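Local structure of particle-associated lyase (Acinetobacter bacteriophage AP22, 4Y9V) at residues F98-G103 against N214-V219; H46-L51 against H78-E83. The protein is a bacteriophage tailspike lyase that binds the capsular saccharide of Acinetobacter baumannii and probably degrades the capsule polysaccharide. All blocks are in the same frame, centred on the assembly; numbering follows the deposited sequence.

How the contacts relate
From the N terminus, the chain pairs His46 with His78 and starts helix 47-54. After helix 63-71 it returns at 78-83, where contact 2 closes a loop of 26 residues. Contact 1 opens later, at 98-103, and closes at 214-219 after 110 residues that include an Ig-like domain and no helix. The two contacts therefore run in series, neither nesting nor crossing. They meet side by side because strands 77-79 and 96-100 are neighbours in one parallel sheet: Ser81 offers OG to Thr102 O and N to Glu101 OE1, both probable hydrogen bonds. Contact 2 ties helix 47-54 to strand 77-79, contact 1 ties strand 96-100 to strand 215-220, and both touch the second subunit.

Contact 1: F98-G103 against N214-V219. With EDO (1,2-ethanediol), chain J.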
# COMPACT_ATOMS: atom_id res chain seq x y z
N PHE A 98 27.73 -15.61 -14.96
CA PHE A 98 28.93 -14.83 -14.70
C PHE A 98 29.11 -14.61 -13.19
O PHE A 98 28.16 -14.27 -12.48
CB PHE A 98 28.83 -13.41 -15.30
CG PHE A 98 29.02 -13.35 -16.78
CD1 PHE A 98 30.32 -13.25 -17.32
CD2 PHE A 98 27.95 -13.34 -17.69
CE1 PHE A 98 30.51 -13.12 -18.67
CE2 PHE A 98 28.17 -13.21 -19.05
CZ PHE A 98 29.44 -13.10 -19.55
N VAL A 99 30.37 -14.69 -12.75
CA VAL A 99 30.80 -14.22 -11.44
C VAL A 99 31.91 -13.20 -11.72
O VAL A 99 33.07 -13.53 -11.92
CB VAL A 99 31.28 -15.32 -10.51
CG1 VAL A 99 31.56 -14.72 -9.13
CG2 VAL A 99 30.30 -16.45 -10.43
N ASN A 100 31.51 -11.92 -11.79
CA ASN A 100 32.39 -10.84 -12.18
C ASN A 100 32.90 -10.05 -10.98
O ASN A 100 32.10 -9.68 -10.13
CB ASN A 100 31.67 -9.90 -13.13
CG ASN A 100 31.31 -10.59 -14.44
OD1 ASN A 100 31.97 -11.48 -14.89
ND2 ASN A 100 30.22 -10.13 -15.07
N GLU A 101 34.20 -9.78 -10.92
CA GLU A 101 34.73 -8.87 -9.92
C GLU A 101 34.16 -7.46 -10.17
O GLU A 101 33.96 -7.07 -11.34
CB GLU A 101 36.25 -8.87 -9.94
CG GLU A 101 36.88 -10.17 -9.45
CD GLU A 101 38.39 -10.08 -9.33
OE1 GLU A 101 39.00 -9.24 -10.04
OE2 GLU A 101 39.01 -10.86 -8.56
N THR A 102 34.00 -6.68 -9.14
CA THR A 102 33.63 -5.28 -9.31
C THR A 102 34.67 -4.61 -10.21
O THR A 102 35.88 -4.86 -10.07
CB THR A 102 33.56 -4.61 -7.93
OG1 THR A 102 32.50 -5.26 -7.21
CG2 THR A 102 33.26 -3.11 -8.04
N GLY A 103 34.20 -3.75 -11.08
CA GLY A 103 35.06 -3.08 -12.04
C GLY A 103 35.29 -3.86 -13.33
O GLY A 103 35.93 -3.35 -14.25
N ASN A 214 26.18 -11.92 -10.94
CA ASN A 214 26.23 -11.15 -9.71
C ASN A 214 26.29 -9.65 -9.99
O ASN A 214 25.73 -8.83 -9.25
CB ASN A 214 27.42 -11.57 -8.84
CG ASN A 214 28.75 -11.33 -9.50
OD1 ASN A 214 28.91 -11.51 -10.70
ND2 ASN A 214 29.75 -10.87 -8.75
N TYR A 215 27.00 -9.29 -11.05
CA TYR A 215 27.41 -7.92 -11.36
C TYR A 215 27.67 -7.90 -12.85
O TYR A 215 28.43 -8.74 -13.34
CB TYR A 215 28.70 -7.63 -10.61
CG TYR A 215 29.39 -6.31 -10.86
CD1 TYR A 215 30.28 -6.15 -11.91
CD2 TYR A 215 29.16 -5.23 -10.02
CE1 TYR A 215 30.91 -4.94 -12.13
CE2 TYR A 215 29.80 -4.03 -10.22
CZ TYR A 215 30.69 -3.88 -11.27
OH TYR A 215 31.43 -2.74 -11.47
N LEU A 216 27.07 -6.94 -13.53
CA LEU A 216 27.31 -6.79 -14.97
C LEU A 216 27.34 -5.29 -15.21
O LEU A 216 26.36 -4.59 -14.88
CB LEU A 216 26.26 -7.55 -15.74
CG LEU A 216 26.34 -7.41 -17.25
CD1 LEU A 216 27.67 -7.86 -17.78
CD2 LEU A 216 25.21 -8.18 -17.96
N LYS A 217 28.44 -4.77 -15.75
CA LYS A 217 28.63 -3.36 -16.03
C LYS A 217 29.15 -3.25 -17.46
O LYS A 217 30.10 -3.93 -17.85
CB LYS A 217 29.60 -2.73 -15.04
CG LYS A 217 29.82 -1.23 -15.23
CD LYS A 217 30.61 -0.60 -14.11
CE LYS A 217 30.96 0.83 -14.41
NZ LYS A 217 31.64 1.47 -13.26
N THR A 218 28.49 -2.37 -18.23
CA THR A 218 28.73 -2.29 -19.67
C THR A 218 28.86 -0.84 -20.08
O THR A 218 28.31 0.09 -19.46
CB THR A 218 27.60 -2.96 -20.47
OG1 THR A 218 26.39 -2.24 -20.37
CG2 THR A 218 27.33 -4.39 -19.99
N VAL A 219 29.56 -0.66 -21.21
CA VAL A 219 29.72 0.61 -21.88
C VAL A 219 29.43 0.42 -23.37
O VAL A 219 29.97 -0.51 -23.97
CB VAL A 219 31.15 1.19 -21.72
CG1 VAL A 219 31.34 2.46 -22.58
CG2 VAL A 219 31.39 1.49 -20.26
C1 EDO J . 41.41 -11.10 -6.11
O1 EDO J . 40.62 -9.93 -6.36
C2 EDO J . 42.78 -10.97 -6.70
O2 EDO J . 43.53 -9.95 -6.08
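The Asn214 side-chain amide meets the backbone of Asn100, and the Asn100 amide in return meets the backbone of Tyr215. The Asn214 amide stands in for a strand's peptide group: OD1 takes the N-H of Asn100 (2.8 Å to N, close to straight at 164°), while ND2 donates a hydrogen bond to Asn100 O at 3.0 Å. A chi1 of 62° puts Asn214 CG between the backbone N and the carbonyl carbon. Asn100 ND2 reaches Tyr215 O at 2.9 Å. The Tyr215 side chain crosses that of Thr102 at about a right angle, in the segment after strand 96-100. Its CB lies 4.0 Å from Asn100 O, and CD1 comes to 3.8 Å from Glu101 O and also near Asn100 CB. CE1 approaches Gly103 N, CE2 meets CA and CG2 of Thr102, and CZ lies close to both Gly103 N and Thr102 CA. Thr102 CA sits over one face, 4.0 Å from the ring centroid, in a CH-pi contact. At the tip, Tyr215 OH accepts a hydrogen bond from Gly103 N at 3.0 Å, tying the ring's end to the Gly103 backbone. Tyr215 and Thr102 also pack on Asn210 and Lys212 of the second subunit. Strand 96-100 lies between strands 77-79 and 211-213, whereas strand 215-220 runs between 105-109 and 237-245, at the start of a parallel stack consistent with the pectin lyase-like beta-helix.

Contact 2: H46-L51 against H78-E83; sequences HLDTYL and HVKSRE. With EDO (1,2-ethanediol), chain G; EDO (1,2-ethanediol), chain I.
Arg82 meets Asp48 end-on, each carboxylate oxygen taking one nitrogen: Arg82 NH1 lies 2.8 Å from Asp48 OD1 and NH2 2.9 Å from OD2. Both bonds are nearly straight (175°) and use the syn sides of the carboxylate, whose plane is turned 22° from the guanidinium. Arg82 is extended from CG to NE, with Lys80 CD over one face of the guanidinium, and NH1 has a second partner in Tyr84 OH. Asp48 OD2 also accepts from O1 of the chain I ethanediol, at 2.7 Å. Water 1 and water 2, too close together to be anything but probable alternatives, each bridge Asp48 OD1 and Lys80 N. Water 1 also accepts from Asp48 N at 3.0 Å and bonds to O1 of the chain G ethanediol; both ethanediols probably come from the crystallisation liquor. Between these groups the chain passes from sheet to helix: His46 forms a single parallel bridge with His78, on the strand outermost within the chain, and occupies the N-cap position of helix 47-54. Leu47 N bonds to His78 O (2.9 Å), and Leu47 CD2 packs beside Val79 CG1. The His46 ring, oblique to that of His78, has ND1 bonded in its plane to O1 of the chain G ethanediol at 2.7 Å, while His78 ND1 is paired with Ala45 O.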
# COMPACT_ATOMS: atom_id res chain seq x y z
N HIS A 46 37.78 -19.69 -15.29
CA HIS A 46 38.22 -18.30 -15.28
C HIS A 46 38.47 -17.81 -16.68
O HIS A 46 39.09 -18.48 -17.48
CB HIS A 46 39.53 -18.18 -14.49
CG HIS A 46 39.43 -18.48 -13.03
ND1 HIS A 46 38.99 -17.50 -12.16
CD2 HIS A 46 39.69 -19.57 -12.30
CE1 HIS A 46 38.99 -18.02 -10.93
NE2 HIS A 46 39.43 -19.28 -10.99
N LEU A 47 38.10 -16.55 -16.94
CA LEU A 47 38.36 -15.97 -18.25
C LEU A 47 39.86 -15.98 -18.56
O LEU A 47 40.26 -16.21 -19.69
CB LEU A 47 37.78 -14.56 -18.34
CG LEU A 47 37.92 -13.89 -19.69
CD1 LEU A 47 37.11 -14.61 -20.76
CD2 LEU A 47 37.52 -12.44 -19.60
N ASP A 48 40.70 -15.73 -17.55
CA ASP A 48 42.13 -15.59 -17.82
C ASP A 48 42.74 -16.87 -18.41
O ASP A 48 43.66 -16.76 -19.22
CB ASP A 48 42.89 -15.21 -16.55
CG ASP A 48 42.92 -13.70 -16.29
OD1 ASP A 48 41.86 -13.08 -16.35
OD2 ASP A 48 44.01 -13.20 -15.97
N THR A 49 42.29 -18.05 -18.00
CA THR A 49 42.84 -19.26 -18.59
C THR A 49 42.49 -19.36 -20.06
O THR A 49 43.31 -19.79 -20.91
CB THR A 49 42.39 -20.53 -17.82
OG1 THR A 49 41.01 -20.62 -17.89
CG2 THR A 49 42.96 -20.56 -16.43
N TYR A 50 41.26 -18.99 -20.45
CA TYR A 50 40.84 -18.93 -21.81
C TYR A 50 41.64 -17.92 -22.63
O TYR A 50 42.03 -18.18 -23.78
CB TYR A 50 39.32 -18.61 -21.95
CG TYR A 50 38.46 -19.86 -21.96
CD1 TYR A 50 38.05 -20.48 -20.79
CD2 TYR A 50 38.06 -20.40 -23.15
CE1 TYR A 50 37.25 -21.63 -20.86
CE2 TYR A 50 37.26 -21.54 -23.23
CZ TYR A 50 36.87 -22.14 -22.08
OH TYR A 50 36.09 -23.29 -22.10
N LEU A 51 41.86 -16.73 -22.07
CA LEU A 51 42.66 -15.74 -22.77
C LEU A 51 44.03 -16.27 -23.10
O LEU A 51 44.55 -16.12 -24.22
CB LEU A 51 42.75 -14.44 -21.94
CG LEU A 51 41.41 -13.68 -21.79
CD1 LEU A 51 41.55 -12.61 -20.74
CD2 LEU A 51 40.98 -13.04 -23.06
N HIS A 78 34.14 -17.14 -14.04
CA HIS A 78 34.69 -16.08 -13.18
C HIS A 78 35.52 -15.13 -14.04
O HIS A 78 36.31 -15.59 -14.88
CB HIS A 78 35.55 -16.69 -12.08
CG HIS A 78 34.78 -17.50 -11.12
ND1 HIS A 78 34.36 -18.78 -11.33
CD2 HIS A 78 34.32 -17.10 -9.89
CE1 HIS A 78 33.63 -19.14 -10.20
NE2 HIS A 78 33.64 -18.14 -9.35
N VAL A 79 35.34 -13.84 -13.84
CA VAL A 79 36.02 -12.80 -14.63
C VAL A 79 36.74 -11.82 -13.72
O VAL A 79 36.13 -11.22 -12.83
CB VAL A 79 35.03 -12.08 -15.56
CG1 VAL A 79 35.75 -11.03 -16.38
CG2 VAL A 79 34.30 -13.07 -16.45
N LYS A 80 38.03 -11.64 -13.97
CA LYS A 80 38.87 -10.68 -13.29
C LYS A 80 38.53 -9.28 -13.72
O LYS A 80 38.25 -8.98 -14.90
CB LYS A 80 40.33 -10.99 -13.63
CG LYS A 80 41.37 -10.08 -13.01
CD LYS A 80 42.82 -10.53 -13.26
CE LYS A 80 43.83 -9.54 -12.79
NZ LYS A 80 43.88 -9.47 -11.30
N SER A 81 38.62 -8.35 -12.77
CA SER A 81 38.29 -6.94 -13.00
C SER A 81 39.27 -6.27 -13.98
O SER A 81 40.42 -5.99 -13.65
CB SER A 81 38.37 -6.22 -11.67
OG SER A 81 38.01 -4.87 -11.79
N ARG A 82 38.76 -6.00 -15.18
CA ARG A 82 39.38 -5.23 -16.23
C ARG A 82 38.24 -4.66 -17.08
O ARG A 82 37.12 -5.16 -17.00
CB ARG A 82 40.30 -6.05 -17.19
CG ARG A 82 41.39 -6.88 -16.56
CD ARG A 82 42.22 -7.55 -17.66
NE ARG A 82 43.31 -8.40 -17.24
CZ ARG A 82 43.20 -9.70 -16.98
NH1 ARG A 82 42.03 -10.34 -17.04
NH2 ARG A 82 44.28 -10.39 -16.68
N GLU A 83 38.55 -3.70 -17.93
CA GLU A 83 37.64 -3.30 -19.01
C GLU A 83 38.00 -4.11 -20.25
O GLU A 83 39.18 -4.04 -20.70
CB GLU A 83 37.68 -1.82 -19.28
CG GLU A 83 36.69 -1.42 -20.35
CD GLU A 83 36.54 0.06 -20.54
OE1 GLU A 83 36.31 0.76 -19.53
OE2 GLU A 83 36.60 0.57 -21.70
C1 EDO G . 39.28 -14.23 -11.66
O1 EDO G . 38.87 -14.86 -12.81
C2 EDO G . 38.12 -13.61 -10.84
O2 EDO G . 37.31 -14.58 -10.24
C1 EDO I . 46.84 -15.14 -15.96
O1 EDO I . 46.06 -14.66 -14.93
C2 EDO I . 48.01 -14.32 -16.45
O2 EDO I . 47.53 -13.02 -16.92
O HOH W 1 39.49 -14.05 -15.35
O HOH W 2 39.29 -12.41 -16.43